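Local coordinates for uncharacterized protein VP1736 (Vibrio parahaemolyticus, PDB 3LXQ), which is of unknown function but carries a sulfatase-family domain of the alkaline phosphatase clan, built around a mixed beta sheet, at residues V316-F321 against A378-D383; M126-T131 against A341-M346; G387-D392 against M406-E411; G97-G102 against D305-V310. All coordinates share one frame; numbering follows the deposited sequence.

Overall arrangement
Interactions 1, 2 and 4 are close-set, their centres 10 to 13 Å apart; interaction 3 is close to interaction 1 (about 11 Å) but about 15 and 19 Å from interactions 2 and 4. Interaction 2 pairs strands 121-127 and 341-342 in the large mixed sheet. Interaction 1 joins the loop before strand 322-328 to strand 377-382 of the five-stranded antiparallel sheet, to which interaction 3 belongs. Interaction 4 links loops that follow strands 87-93 and 298-304. Along the chain, the segments of interaction 2 alternate with those of 1 and of 4, interaction 4 closes before 1 opens, and 3 comes last. Interactions 1 and 2 meet where the two sheets adjoin, through bonds such as N342 OD1 to M379 N.

Interaction 1: V316-F321 against A378-D383; sequences VPVKHF and AMMQYD
M380 is the first residue of strand 377-382 to meet the 316-321 loop, and it carries the largest share of the 372 Å² buried here. Its CB lies over one face of the F321 ring, 3.6 Å from the centroid and 22° off the normal, a CH-pi contact. CG occupies the crowded position between the backbone N and the carbonyl carbon (chi1 55°), where it meets CG1 of V316 at 3.5 Å. The selenomethionine chain then bends at chi2 and chi3, so that SE adds an oblique Met-aromatic contact, 4.6 Å from the F321 centroid, and the terminal CE turns to CG2 of V318. CB of Q381 points away from the loop, and its NE2 is bonded to Y45 and to O of D383, but the backbone O of Q381 lies at the edge of the F321 ring, in plane, 3.2 Å from CE2. At Y382, CG is anti to the backbone N (chi1 -179°); CB abuts CZ of F321 at 3.6 Å, and the phenol ring takes CD of P317, the centre of an inverse gamma turn, over one face, 4.0 Å from its centroid. The contacts are thus apolar and CH-pi. The OH of Y382 is bonded to V310 O and A313 N. Strand 385-390 pairs with this strand through M380 and G387, and Y127 of strand 121-127 packs against V318, F321 and M380, placing the contact between the two sheets.

Interaction 2: M126-T131 against A341-M346; sequences MYATGT and ANNIDM
Parallel beta pairing in the mixed sheet, near the centre of the chain, joins strand 121-127 to the short strand 341-342, which runs on into a 3-10 turn. M126 bridges with A341 and Y127 with N342. The backbone N of Y127 donates to O of A341 at 2.9 Å, and Y127 O in turn accepts from N of N343 at 3.0 Å. A second donor grips that same carbonyl: ND2 of N342 reaches Y127 O at 2.8 Å in an almost straight bond (172°), with the oxygen in the plane of the amide but the donor well above the carbonyl plane. The other end of this amide, OD1, is taken by the backbone N of M379 in the neighbouring sheet. Beyond the strand, N343 has CG in the crowded position between its backbone N and carbonyl carbon (chi1 50°), so that OD1 accepts from N of T129 at 3.2 Å. ND2 of N343 donates to a water, which donates to T129 OG1. T129 CG2, anti to the carbonyl carbon, meets CG2 of I344 at 3.7 Å. On the face shared by M126 and A341, the bent selenomethionine chain sets CE of M126 3.7 Å from CE of M346, tip to tip. The chemistry implies that asparagine amides continue the polar pairing where the regular strand ends: one side chain doubles the grip on a buried carbonyl and spans to M379, while the other, with its water, satisfies backbone and hydroxyl groups of the departing loop.

Interaction 3: G387-D392 against M406-E411; sequences GYLTRD and MEYDFE
L389 against Y408 is the close-packed part of this contact between the ends of strands 385-390 and 402-409 and the residues just beyond them. The strands are not direct neighbours: strand 394-398 lies between them in the antiparallel sheet. With CG anti to the backbone N (chi1 180°), L389 sends its two methyl groups to different aromatic residues. CD1 meets CB of Y408 at 3.7 Å, the side chains crossing obliquely, and F410 closes over the other methyl, tip to tip, with CD2 4.0 Å from CE2 of the ring. Y408 also supports F410 from within its own segment, since its CD2 sits centrally over one face of that ring, 3.7 Å above the plane. The carbonyl O of T390 approaches the F410 ring at its edge, in plane, 3.9 Å from CZ.

The looser side begins at the opposite face of F410, where the partly exposed R391 arrives. Its CB points away from the other segment, yet the chain bends at chi1 and chi2 and then runs extended, which brings the guanidinium back over the ring. CZ of R391 stands 4.9 Å from the F410 centroid and 15° off the normal, a cation-pi contact. NE of R391 is engaged by a salt bridge to E376. The exposed D392 is bonded through its N to OG1 of T390, an ST turn, and that OG1 is also hydrogen-bonded to OD1 of N393. F410 is thus a ring sandwiched between an aromatic and a cation, and the carboxylate of E376 would be expected to temper the charge that R391 presents to the ring.

Interaction 4: G97-G102 against D305-V310; sequences GAQFVG and DHDARV
Q99 has CG in the crowded position between its backbone N and carbonyl carbon (chi1 69°) and is extended beyond it, while D307 has CG anti to its backbone N (chi1 -174°); these torsions bring amide and carboxylate together. The two side chains cross at about a right angle, their planar groups steeply turned against each other. NE2 of Q99 donates to OD1 of D307 at 2.8 Å, bent at 150°, on the syn lone pair of that oxygen. The other oxygen, OD2, is claimed by ND1 of H320, so the carboxylate receives donors on both atoms, an environment that would favour its charged form. OD1 also takes a weak bond from the backbone N of A308. G97, having no side chain, lets D307 OD1 come within 3.1 Å of its CA. F100, with CG anti to its carbonyl carbon, offers its ring edge to A308, CE2 touching CB at 3.6 Å, and one face of the ring is covered centrally by CG of Q99. Within the second segment, H306 ND1 donates to the backbone O of D307 at 2.7 Å in a nearly straight bond, with the acceptor in the ring plane, which fixes the turn of the imidazole; its NE2 is bonded to S133. The contact joins the loops at the C-terminal ends of strands 87-93 and 298-304, parallel neighbours in the mixed sheet of the sulfatase-family domain. Helix 271-289 packs against F100 and A308 through R271, and H322 of strand 322-328 lies against A98.

Interaction 1: V316-F321 against A378-D383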
loop_
_atom_site.group_PDB
_atom_site.type_symbol
_atom_site.label_atom_id
_atom_site.label_comp_id
_atom_site.label_asym_id
_atom_site.label_seq_id
_atom_site.Cartn_x
_atom_site.Cartn_y
_atom_site.Cartn_z
ATOM N N VAL A 316 8.421 12.129 -13.299
ATOM C CA VAL A 316 7.491 11.298 -12.530
ATOM C C VAL A 316 6.037 11.544 -12.942
ATOM O O VAL A 316 5.489 12.614 -12.681
ATOM C CB VAL A 316 7.680 11.448 -11.002
ATOM C CG1 VAL A 316 6.675 10.563 -10.247
ATOM C CG2 VAL A 316 9.092 11.065 -10.608
ATOM N N PRO A 317 5.411 10.548 -13.597
ATOM C CA PRO A 317 4.016 10.666 -14.039
ATOM C C PRO A 317 3.021 10.469 -12.885
ATOM O O PRO A 317 2.484 9.382 -12.683
ATOM C CB PRO A 317 3.888 9.568 -15.096
ATOM C CG PRO A 317 4.887 8.525 -14.673
ATOM C CD PRO A 317 6.031 9.280 -14.033
ATOM N N VAL A 318 2.780 11.552 -12.154
ATOM C CA VAL A 318 2.003 11.560 -10.906
ATOM C C VAL A 318 0.679 10.799 -10.980
ATOM O O VAL A 318 0.371 9.991 -10.085
ATOM C CB VAL A 318 1.764 13.027 -10.427
ATOM C CG1 VAL A 318 0.853 13.093 -9.202
ATOM C CG2 VAL A 318 3.099 13.724 -10.146
ATOM N N LYS A 319 -0.074 11.055 -12.053
ATOM C CA LYS A 319 -1.387 10.456 -12.298
ATOM C C LYS A 319 -1.313 8.941 -12.204
ATOM O O LYS A 319 -2.256 8.291 -11.749
ATOM C CB LYS A 319 -1.914 10.878 -13.686
ATOM N N HIS A 320 -0.174 8.386 -12.613
ATOM C CA HIS A 320 0.014 6.940 -12.633
ATOM C C HIS A 320 0.554 6.335 -11.341
ATOM O O HIS A 320 0.944 5.177 -11.313
ATOM C CB HIS A 320 0.853 6.533 -13.827
ATOM C CG HIS A 320 0.161 6.755 -15.129
ATOM N ND1 HIS A 320 -0.778 5.877 -15.623
ATOM C CD2 HIS A 320 0.244 7.767 -16.027
ATOM C CE1 HIS A 320 -1.232 6.329 -16.781
ATOM N NE2 HIS A 320 -0.622 7.471 -17.051
ATOM N N PHE A 321 0.561 7.126 -10.276
ATOM C CA PHE A 321 0.769 6.602 -8.925
ATOM C C PHE A 321 -0.525 6.731 -8.132
ATOM O O PHE A 321 -0.637 6.247 -6.988
ATOM C CB PHE A 321 1.928 7.338 -8.246
ATOM C CG PHE A 321 3.276 7.018 -8.840
ATOM C CD1 PHE A 321 3.716 7.656 -10.000
ATOM C CD2 PHE A 321 4.096 6.074 -8.246
ATOM C CE1 PHE A 321 4.950 7.350 -10.567
ATOM C CE2 PHE A 321 5.333 5.766 -8.797
ATOM C CZ PHE A 321 5.765 6.413 -9.956
ATOM N N ALA A 378 3.127 13.119 -0.910
ATOM C CA ALA A 378 3.270 11.800 -1.511
ATOM C C ALA A 378 4.665 11.666 -2.104
ATOM O O ALA A 378 5.121 12.526 -2.904
ATOM C CB ALA A 378 2.204 11.580 -2.614
HETATM N N MSE A 379 5.343 10.600 -1.707
HETATM C CA MSE A 379 6.590 10.213 -2.348
HETATM C C MSE A 379 6.283 9.207 -3.438
HETATM O O MSE A 379 5.527 8.276 -3.222
HETATM C CB MSE A 379 7.543 9.563 -1.338
HETATM C CG MSE A 379 7.632 10.288 -0.015
HETATM SE SE MSE A 379 9.063 9.402 0.978
HETATM C CE MSE A 379 8.348 9.648 2.814
HETATM N N MSE A 380 6.889 9.378 -4.604
HETATM C CA MSE A 380 6.746 8.363 -5.638
HETATM C C MSE A 380 8.007 8.126 -6.466
HETATM O O MSE A 380 8.734 9.063 -6.828
HETATM C CB MSE A 380 5.459 8.547 -6.462
HETATM C CG MSE A 380 5.276 9.875 -7.105
HETATM SE SE MSE A 380 3.417 10.526 -7.118
HETATM C CE MSE A 380 3.895 12.259 -6.378
ATOM N N GLN A 381 8.290 6.843 -6.688
ATOM C CA GLN A 381 9.482 6.416 -7.406
ATOM C C GLN A 381 9.070 5.811 -8.720
ATOM O O GLN A 381 8.361 4.803 -8.745
ATOM C CB GLN A 381 10.249 5.372 -6.601
ATOM C CG GLN A 381 11.623 5.040 -7.154
ATOM C CD GLN A 381 12.706 5.987 -6.645
ATOM O OE1 GLN A 381 12.726 6.339 -5.464
ATOM N NE2 GLN A 381 13.625 6.386 -7.533
ATOM N N TYR A 382 9.515 6.435 -9.809
ATOM C CA TYR A 382 9.313 5.921 -11.144
ATOM C C TYR A 382 10.672 5.482 -11.695
ATOM O O TYR A 382 11.424 6.297 -12.247
ATOM C CB TYR A 382 8.649 6.974 -12.050
ATOM C CG TYR A 382 8.386 6.482 -13.456
ATOM C CD1 TYR A 382 7.357 5.565 -13.708
ATOM C CD2 TYR A 382 9.157 6.923 -14.536
ATOM C CE1 TYR A 382 7.107 5.098 -14.980
ATOM C CE2 TYR A 382 8.916 6.458 -15.822
ATOM C CZ TYR A 382 7.886 5.545 -16.033
ATOM O OH TYR A 382 7.613 5.069 -17.284
ATOM N N ASP A 383 10.984 4.194 -11.527
ATOM C CA ASP A 383 12.316 3.656 -11.875
ATOM C C ASP A 383 13.437 4.399 -11.118
ATOM O O ASP A 383 13.542 4.292 -9.898
ATOM C CB ASP A 383 12.538 3.681 -13.407
ATOM C CG ASP A 383 11.561 2.774 -14.155
ATOM O OD1 ASP A 383 11.124 1.756 -13.572
ATOM O OD2 ASP A 383 11.241 3.071 -15.333
#

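Interaction 2: M126-T131 against A341-M346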
loop_
_atom_site.group_PDB
_atom_site.type_symbol
_atom_site.label_atom_id
_atom_site.label_comp_id
_atom_site.label_asym_id
_atom_site.label_seq_id
_atom_site.Cartn_x
_atom_site.Cartn_y
_atom_site.Cartn_z
HETATM N N MSE A 126 -4.664 9.457 -2.620
HETATM C CA MSE A 126 -3.756 8.381 -2.256
HETATM C C MSE A 126 -2.792 8.041 -3.391
HETATM O O MSE A 126 -3.203 7.872 -4.537
HETATM C CB MSE A 126 -4.560 7.126 -1.899
HETATM C CG MSE A 126 -3.708 5.949 -1.443
HETATM SE SE MSE A 126 -2.689 6.274 0.189
HETATM C CE MSE A 126 -4.152 6.869 1.332
ATOM N N TYR A 127 -1.508 7.936 -3.054
ATOM C CA TYR A 127 -0.481 7.591 -4.043
ATOM C C TYR A 127 0.375 6.414 -3.636
ATOM O O TYR A 127 0.805 6.304 -2.480
ATOM C CB TYR A 127 0.386 8.805 -4.373
ATOM C CG TYR A 127 -0.417 9.898 -5.021
ATOM C CD1 TYR A 127 -1.147 10.800 -4.246
ATOM C CD2 TYR A 127 -0.483 10.011 -6.406
ATOM C CE1 TYR A 127 -1.917 11.789 -4.823
ATOM C CE2 TYR A 127 -1.245 11.012 -6.998
ATOM C CZ TYR A 127 -1.957 11.902 -6.199
ATOM O OH TYR A 127 -2.737 12.880 -6.778
ATOM N N ALA A 128 0.605 5.518 -4.588
ATOM C CA ALA A 128 1.567 4.445 -4.406
ATOM C C ALA A 128 2.958 5.073 -4.402
ATOM O O ALA A 128 3.166 6.112 -5.023
ATOM C CB ALA A 128 1.440 3.397 -5.519
ATOM N N THR A 129 3.876 4.478 -3.639
ATOM C CA THR A 129 5.282 4.886 -3.653
ATOM C C THR A 129 6.033 4.300 -4.852
ATOM O O THR A 129 7.123 4.774 -5.209
ATOM C CB THR A 129 6.001 4.428 -2.383
ATOM O OG1 THR A 129 5.896 3.010 -2.298
ATOM C CG2 THR A 129 5.391 5.065 -1.121
ATOM N N GLY A 130 5.451 3.274 -5.480
ATOM C CA GLY A 130 6.070 2.625 -6.638
ATOM C C GLY A 130 5.170 2.236 -7.794
ATOM O O GLY A 130 3.989 2.630 -7.850
ATOM N N THR A 131 5.758 1.476 -8.730
ATOM C CA THR A 131 5.075 0.976 -9.918
ATOM C C THR A 131 4.993 -0.547 -9.984
ATOM O O THR A 131 4.342 -1.092 -10.883
ATOM C CB THR A 131 5.754 1.458 -11.207
ATOM O OG1 THR A 131 7.105 0.964 -11.256
ATOM C CG2 THR A 131 5.735 2.967 -11.270
ATOM N N ALA A 341 -1.636 11.543 0.595
ATOM C CA ALA A 341 -1.028 10.473 1.383
ATOM C C ALA A 341 -0.388 9.424 0.480
ATOM O O ALA A 341 -0.591 9.437 -0.736
ATOM C CB ALA A 341 -2.079 9.839 2.295
ATOM N N ASN A 342 0.410 8.544 1.083
ATOM C CA ASN A 342 1.045 7.413 0.420
ATOM C C ASN A 342 0.490 6.142 1.017
ATOM O O ASN A 342 -0.007 6.152 2.137
ATOM C CB ASN A 342 2.546 7.409 0.678
ATOM C CG ASN A 342 3.351 8.113 -0.400
ATOM O OD1 ASN A 342 4.299 8.836 -0.084
ATOM N ND2 ASN A 342 3.028 7.860 -1.668
ATOM N N ASN A 343 0.599 5.042 0.288
ATOM C CA ASN A 343 0.282 3.737 0.865
ATOM C C ASN A 343 1.153 3.339 2.075
ATOM O O ASN A 343 0.720 2.546 2.904
ATOM C CB ASN A 343 0.248 2.627 -0.205
ATOM C CG ASN A 343 1.476 2.596 -1.099
ATOM O OD1 ASN A 343 2.405 3.406 -0.975
ATOM N ND2 ASN A 343 1.482 1.636 -2.022
ATOM N N ILE A 344 2.363 3.899 2.188
ATOM C CA ILE A 344 3.174 3.710 3.406
ATOM C C ILE A 344 2.570 4.378 4.670
ATOM O O ILE A 344 3.002 4.082 5.794
ATOM C CB ILE A 344 4.649 4.161 3.232
ATOM C CG1 ILE A 344 4.739 5.666 2.977
ATOM C CG2 ILE A 344 5.357 3.376 2.117
ATOM C CD1 ILE A 344 6.086 6.243 3.282
ATOM N N ASP A 345 1.571 5.244 4.496
ATOM C CA ASP A 345 0.823 5.808 5.633
ATOM C C ASP A 345 -0.261 4.851 6.116
ATOM O O ASP A 345 -0.825 5.023 7.203
ATOM C CB ASP A 345 0.180 7.158 5.276
ATOM C CG ASP A 345 1.192 8.184 4.777
ATOM O OD1 ASP A 345 2.312 8.207 5.301
ATOM O OD2 ASP A 345 0.863 8.972 3.861
HETATM N N MSE A 346 -0.553 3.838 5.313
HETATM C CA MSE A 346 -1.620 2.932 5.671
HETATM C C MSE A 346 -1.285 2.045 6.882
HETATM O O MSE A 346 -2.098 1.954 7.795
HETATM C CB MSE A 346 -2.125 2.150 4.464
HETATM C CG MSE A 346 -2.790 3.034 3.419
HETATM SE SE MSE A 346 -4.448 3.885 4.062
HETATM C CE MSE A 346 -3.722 5.588 4.749
HETATM O O HOH W 1 3.859 1.290 -3.540
#

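Interaction 3: G387-D392 against M406-E411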
loop_
_atom_site.group_PDB
_atom_site.type_symbol
_atom_site.label_atom_id
_atom_site.label_comp_id
_atom_site.label_asym_id
_atom_site.label_seq_id
_atom_site.Cartn_x
_atom_site.Cartn_y
_atom_site.Cartn_z
ATOM N N GLY A 387 9.956 11.400 -6.889
ATOM C CA GLY A 387 9.106 12.577 -6.810
ATOM C C GLY A 387 8.529 12.814 -5.433
ATOM O O GLY A 387 8.164 11.873 -4.727
ATOM N N TYR A 388 8.473 14.084 -5.047
ATOM C CA TYR A 388 7.890 14.498 -3.773
ATOM C C TYR A 388 6.793 15.527 -4.054
ATOM O O TYR A 388 7.062 16.677 -4.451
ATOM C CB TYR A 388 8.967 15.063 -2.833
ATOM C CG TYR A 388 8.593 15.049 -1.351
ATOM C CD1 TYR A 388 8.855 13.933 -0.550
ATOM C CD2 TYR A 388 7.994 16.163 -0.754
ATOM C CE1 TYR A 388 8.521 13.931 0.824
ATOM C CE2 TYR A 388 7.656 16.170 0.585
ATOM C CZ TYR A 388 7.919 15.054 1.368
ATOM O OH TYR A 388 7.580 15.085 2.683
ATOM N N LEU A 389 5.558 15.075 -3.898
ATOM C CA LEU A 389 4.369 15.878 -4.129
ATOM C C LEU A 389 3.831 16.438 -2.810
ATOM O O LEU A 389 3.637 15.692 -1.836
ATOM C CB LEU A 389 3.287 15.044 -4.834
ATOM C CG LEU A 389 1.946 15.732 -5.162
ATOM C CD1 LEU A 389 2.068 16.748 -6.319
ATOM C CD2 LEU A 389 0.834 14.721 -5.447
ATOM N N THR A 390 3.635 17.754 -2.777
ATOM C CA THR A 390 2.925 18.425 -1.682
ATOM C C THR A 390 1.835 19.324 -2.278
ATOM O O THR A 390 1.713 19.433 -3.494
ATOM C CB THR A 390 3.879 19.289 -0.806
ATOM O OG1 THR A 390 4.119 20.534 -1.462
ATOM C CG2 THR A 390 5.215 18.583 -0.563
ATOM N N ARG A 391 1.048 19.975 -1.430
ATOM C CA ARG A 391 -0.048 20.809 -1.921
ATOM C C ARG A 391 0.445 22.035 -2.690
ATOM O O ARG A 391 -0.307 22.637 -3.455
ATOM C CB ARG A 391 -0.949 21.233 -0.765
ATOM C CG ARG A 391 -1.946 20.177 -0.335
ATOM C CD ARG A 391 -3.017 19.952 -1.395
ATOM N NE ARG A 391 -3.933 18.882 -1.013
ATOM C CZ ARG A 391 -4.968 18.472 -1.746
ATOM N NH1 ARG A 391 -5.746 17.495 -1.300
ATOM N NH2 ARG A 391 -5.235 19.036 -2.922
ATOM N N ASP A 392 1.721 22.367 -2.506
ATOM C CA ASP A 392 2.287 23.625 -2.993
ATOM C C ASP A 392 3.305 23.464 -4.110
ATOM O O ASP A 392 3.534 24.388 -4.894
ATOM C CB ASP A 392 2.903 24.388 -1.822
ATOM C CG ASP A 392 1.883 24.723 -0.768
ATOM O OD1 ASP A 392 1.070 25.641 -0.997
ATOM O OD2 ASP A 392 1.875 24.047 0.278
HETATM N N MSE A 406 8.310 21.920 -9.802
HETATM C CA MSE A 406 7.033 22.150 -10.485
HETATM C C MSE A 406 5.861 22.449 -9.553
HETATM O O MSE A 406 5.911 22.171 -8.355
HETATM C CB MSE A 406 6.675 20.945 -11.366
HETATM C CG MSE A 406 7.537 20.787 -12.615
HETATM SE SE MSE A 406 7.639 18.943 -13.280
HETATM C CE MSE A 406 8.330 18.057 -11.688
ATOM N N GLU A 407 4.816 23.041 -10.126
ATOM C CA GLU A 407 3.525 23.187 -9.468
ATOM C C GLU A 407 2.593 22.178 -10.121
ATOM O O GLU A 407 2.523 22.096 -11.349
ATOM C CB GLU A 407 2.975 24.607 -9.640
ATOM N N TYR A 408 1.891 21.402 -9.302
ATOM C CA TYR A 408 1.013 20.365 -9.819
ATOM C C TYR A 408 -0.452 20.792 -9.810
ATOM O O TYR A 408 -0.982 21.222 -8.788
ATOM C CB TYR A 408 1.216 19.063 -9.049
ATOM C CG TYR A 408 0.470 17.877 -9.607
ATOM C CD1 TYR A 408 0.915 17.217 -10.752
ATOM C CD2 TYR A 408 -0.675 17.401 -8.976
ATOM C CE1 TYR A 408 0.228 16.124 -11.257
ATOM C CE2 TYR A 408 -1.364 16.310 -9.469
ATOM C CZ TYR A 408 -0.912 15.676 -10.606
ATOM O OH TYR A 408 -1.609 14.592 -11.074
ATOM N N ASP A 409 -1.084 20.687 -10.974
ATOM C CA ASP A 409 -2.497 20.992 -11.123
ATOM C C ASP A 409 -3.265 19.706 -10.880
ATOM O O ASP A 409 -3.204 18.780 -11.681
ATOM C CB ASP A 409 -2.781 21.542 -12.526
ATOM C CG ASP A 409 -4.152 22.182 -12.644
ATOM O OD1 ASP A 409 -4.996 22.017 -11.735
ATOM O OD2 ASP A 409 -4.386 22.858 -13.667
ATOM N N PHE A 410 -3.980 19.661 -9.763
ATOM C CA PHE A 410 -4.641 18.441 -9.307
ATOM C C PHE A 410 -5.873 18.053 -10.116
ATOM O O PHE A 410 -6.142 16.866 -10.283
ATOM C CB PHE A 410 -4.990 18.542 -7.826
ATOM C CG PHE A 410 -3.799 18.414 -6.914
ATOM C CD1 PHE A 410 -2.971 19.509 -6.664
ATOM C CD2 PHE A 410 -3.504 17.199 -6.305
ATOM C CE1 PHE A 410 -1.866 19.396 -5.817
ATOM C CE2 PHE A 410 -2.399 17.074 -5.453
ATOM C CZ PHE A 410 -1.582 18.170 -5.207
ATOM N N GLU A 411 -6.614 19.052 -10.601
ATOM C CA GLU A 411 -7.765 18.832 -11.491
ATOM C C GLU A 411 -7.315 18.356 -12.876
ATOM O O GLU A 411 -7.753 17.312 -13.356
ATOM C CB GLU A 411 -8.612 20.109 -11.620
ATOM C CG GLU A 411 -9.367 20.502 -10.351
ATOM C CD GLU A 411 -10.086 21.841 -10.469
ATOM O OE1 GLU A 411 -9.793 22.740 -9.647
ATOM O OE2 GLU A 411 -10.939 22.000 -11.376
#

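Interaction 4: G97-G102 against D305-V310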
loop_
_atom_site.group_PDB
_atom_site.type_symbol
_atom_site.label_atom_id
_atom_site.label_comp_id
_atom_site.label_asym_id
_atom_site.label_seq_id
_atom_site.Cartn_x
_atom_site.Cartn_y
_atom_site.Cartn_z
ATOM N N GLY A 97 -5.261 0.998 -10.686
ATOM C CA GLY A 97 -5.036 2.435 -10.719
ATOM C C GLY A 97 -6.337 3.207 -10.685
ATOM O O GLY A 97 -7.404 2.666 -11.011
ATOM N N ALA A 98 -6.241 4.480 -10.306
ATOM C CA ALA A 98 -7.396 5.374 -10.224
ATOM C C ALA A 98 -8.069 5.594 -11.570
ATOM O O ALA A 98 -9.267 5.904 -11.618
ATOM C CB ALA A 98 -6.986 6.732 -9.617
ATOM N N GLN A 99 -7.289 5.458 -12.648
ATOM C CA GLN A 99 -7.801 5.559 -14.017
ATOM C C GLN A 99 -8.918 4.543 -14.306
ATOM O O GLN A 99 -9.740 4.753 -15.205
ATOM C CB GLN A 99 -6.664 5.447 -15.047
ATOM C CG GLN A 99 -6.007 4.059 -15.153
ATOM C CD GLN A 99 -4.899 3.976 -16.207
ATOM O OE1 GLN A 99 -4.995 4.556 -17.284
ATOM N NE2 GLN A 99 -3.845 3.235 -15.893
ATOM N N PHE A 100 -8.943 3.457 -13.537
ATOM C CA PHE A 100 -9.946 2.406 -13.699
ATOM C C PHE A 100 -11.074 2.503 -12.674
ATOM O O PHE A 100 -11.916 1.605 -12.599
ATOM C CB PHE A 100 -9.313 1.011 -13.598
ATOM C CG PHE A 100 -8.125 0.800 -14.499
ATOM C CD1 PHE A 100 -8.276 0.756 -15.887
ATOM C CD2 PHE A 100 -6.849 0.616 -13.954
ATOM C CE1 PHE A 100 -7.169 0.552 -16.727
ATOM C CE2 PHE A 100 -5.731 0.411 -14.786
ATOM C CZ PHE A 100 -5.897 0.380 -16.179
ATOM N N VAL A 101 -11.090 3.577 -11.881
ATOM C CA VAL A 101 -12.094 3.733 -10.819
ATOM C C VAL A 101 -13.118 4.842 -11.109
ATOM O O VAL A 101 -12.783 6.028 -11.157
ATOM C CB VAL A 101 -11.455 3.941 -9.417
ATOM C CG1 VAL A 101 -12.530 3.929 -8.339
ATOM C CG2 VAL A 101 -10.423 2.866 -9.122
ATOM N N GLY A 102 -14.373 4.437 -11.289
ATOM C CA GLY A 102 -15.470 5.368 -11.549
ATOM C C GLY A 102 -15.590 6.473 -10.510
ATOM O O GLY A 102 -15.626 7.655 -10.862
ATOM N N ASP A 305 -1.800 -1.995 -5.307
ATOM C CA ASP A 305 -0.352 -2.081 -5.121
ATOM C C ASP A 305 0.367 -1.029 -5.967
ATOM O O ASP A 305 1.477 -0.620 -5.631
ATOM C CB ASP A 305 0.170 -3.501 -5.401
ATOM C CG ASP A 305 -0.144 -3.988 -6.808
ATOM O OD1 ASP A 305 -0.943 -3.353 -7.535
ATOM O OD2 ASP A 305 0.433 -5.022 -7.195
ATOM N N HIS A 306 -0.292 -0.594 -7.044
ATOM C CA HIS A 306 0.202 0.430 -7.980
ATOM C C HIS A 306 -0.820 0.584 -9.118
ATOM O O HIS A 306 -1.742 -0.213 -9.242
ATOM C CB HIS A 306 1.559 0.037 -8.579
ATOM C CG HIS A 306 1.578 -1.343 -9.163
ATOM N ND1 HIS A 306 1.202 -1.612 -10.463
ATOM C CD2 HIS A 306 1.903 -2.535 -8.614
ATOM C CE1 HIS A 306 1.311 -2.907 -10.693
ATOM N NE2 HIS A 306 1.736 -3.490 -9.587
ATOM N N ASP A 307 -0.646 1.598 -9.950
ATOM C CA ASP A 307 -1.453 1.750 -11.160
ATOM C C ASP A 307 -0.900 0.786 -12.207
ATOM O O ASP A 307 0.243 0.324 -12.088
ATOM C CB ASP A 307 -1.348 3.192 -11.664
ATOM C CG ASP A 307 -2.275 3.508 -12.836
ATOM O OD1 ASP A 307 -3.198 2.724 -13.171
ATOM O OD2 ASP A 307 -2.071 4.584 -13.427
ATOM N N ALA A 308 -1.704 0.470 -13.219
ATOM C CA ALA A 308 -1.182 -0.233 -14.382
ATOM C C ALA A 308 0.037 0.537 -14.893
ATOM O O ALA A 308 -0.016 1.753 -15.082
ATOM C CB ALA A 308 -2.238 -0.342 -15.463
ATOM N N ARG A 309 1.135 -0.184 -15.098
ATOM C CA ARG A 309 2.398 0.386 -15.560
ATOM C C ARG A 309 2.249 1.289 -16.797
ATOM O O ARG A 309 1.503 0.986 -17.716
ATOM C CB ARG A 309 3.352 -0.760 -15.887
ATOM C CG ARG A 309 4.834 -0.437 -15.719
ATOM C CD ARG A 309 5.400 -1.136 -14.484
ATOM N NE ARG A 309 6.845 -1.323 -14.612
ATOM C CZ ARG A 309 7.455 -2.503 -14.743
ATOM N NH1 ARG A 309 6.762 -3.644 -14.744
ATOM N NH2 ARG A 309 8.774 -2.538 -14.853
ATOM N N VAL A 310 2.947 2.416 -16.791
ATOM C CA VAL A 310 3.169 3.183 -18.001
ATOM C C VAL A 310 4.679 3.153 -18.255
ATOM O O VAL A 310 5.464 3.093 -17.301
ATOM C CB VAL A 310 2.594 4.621 -17.909
ATOM C CG1 VAL A 310 3.403 5.500 -16.952
ATOM C CG2 VAL A 310 2.513 5.264 -19.301
#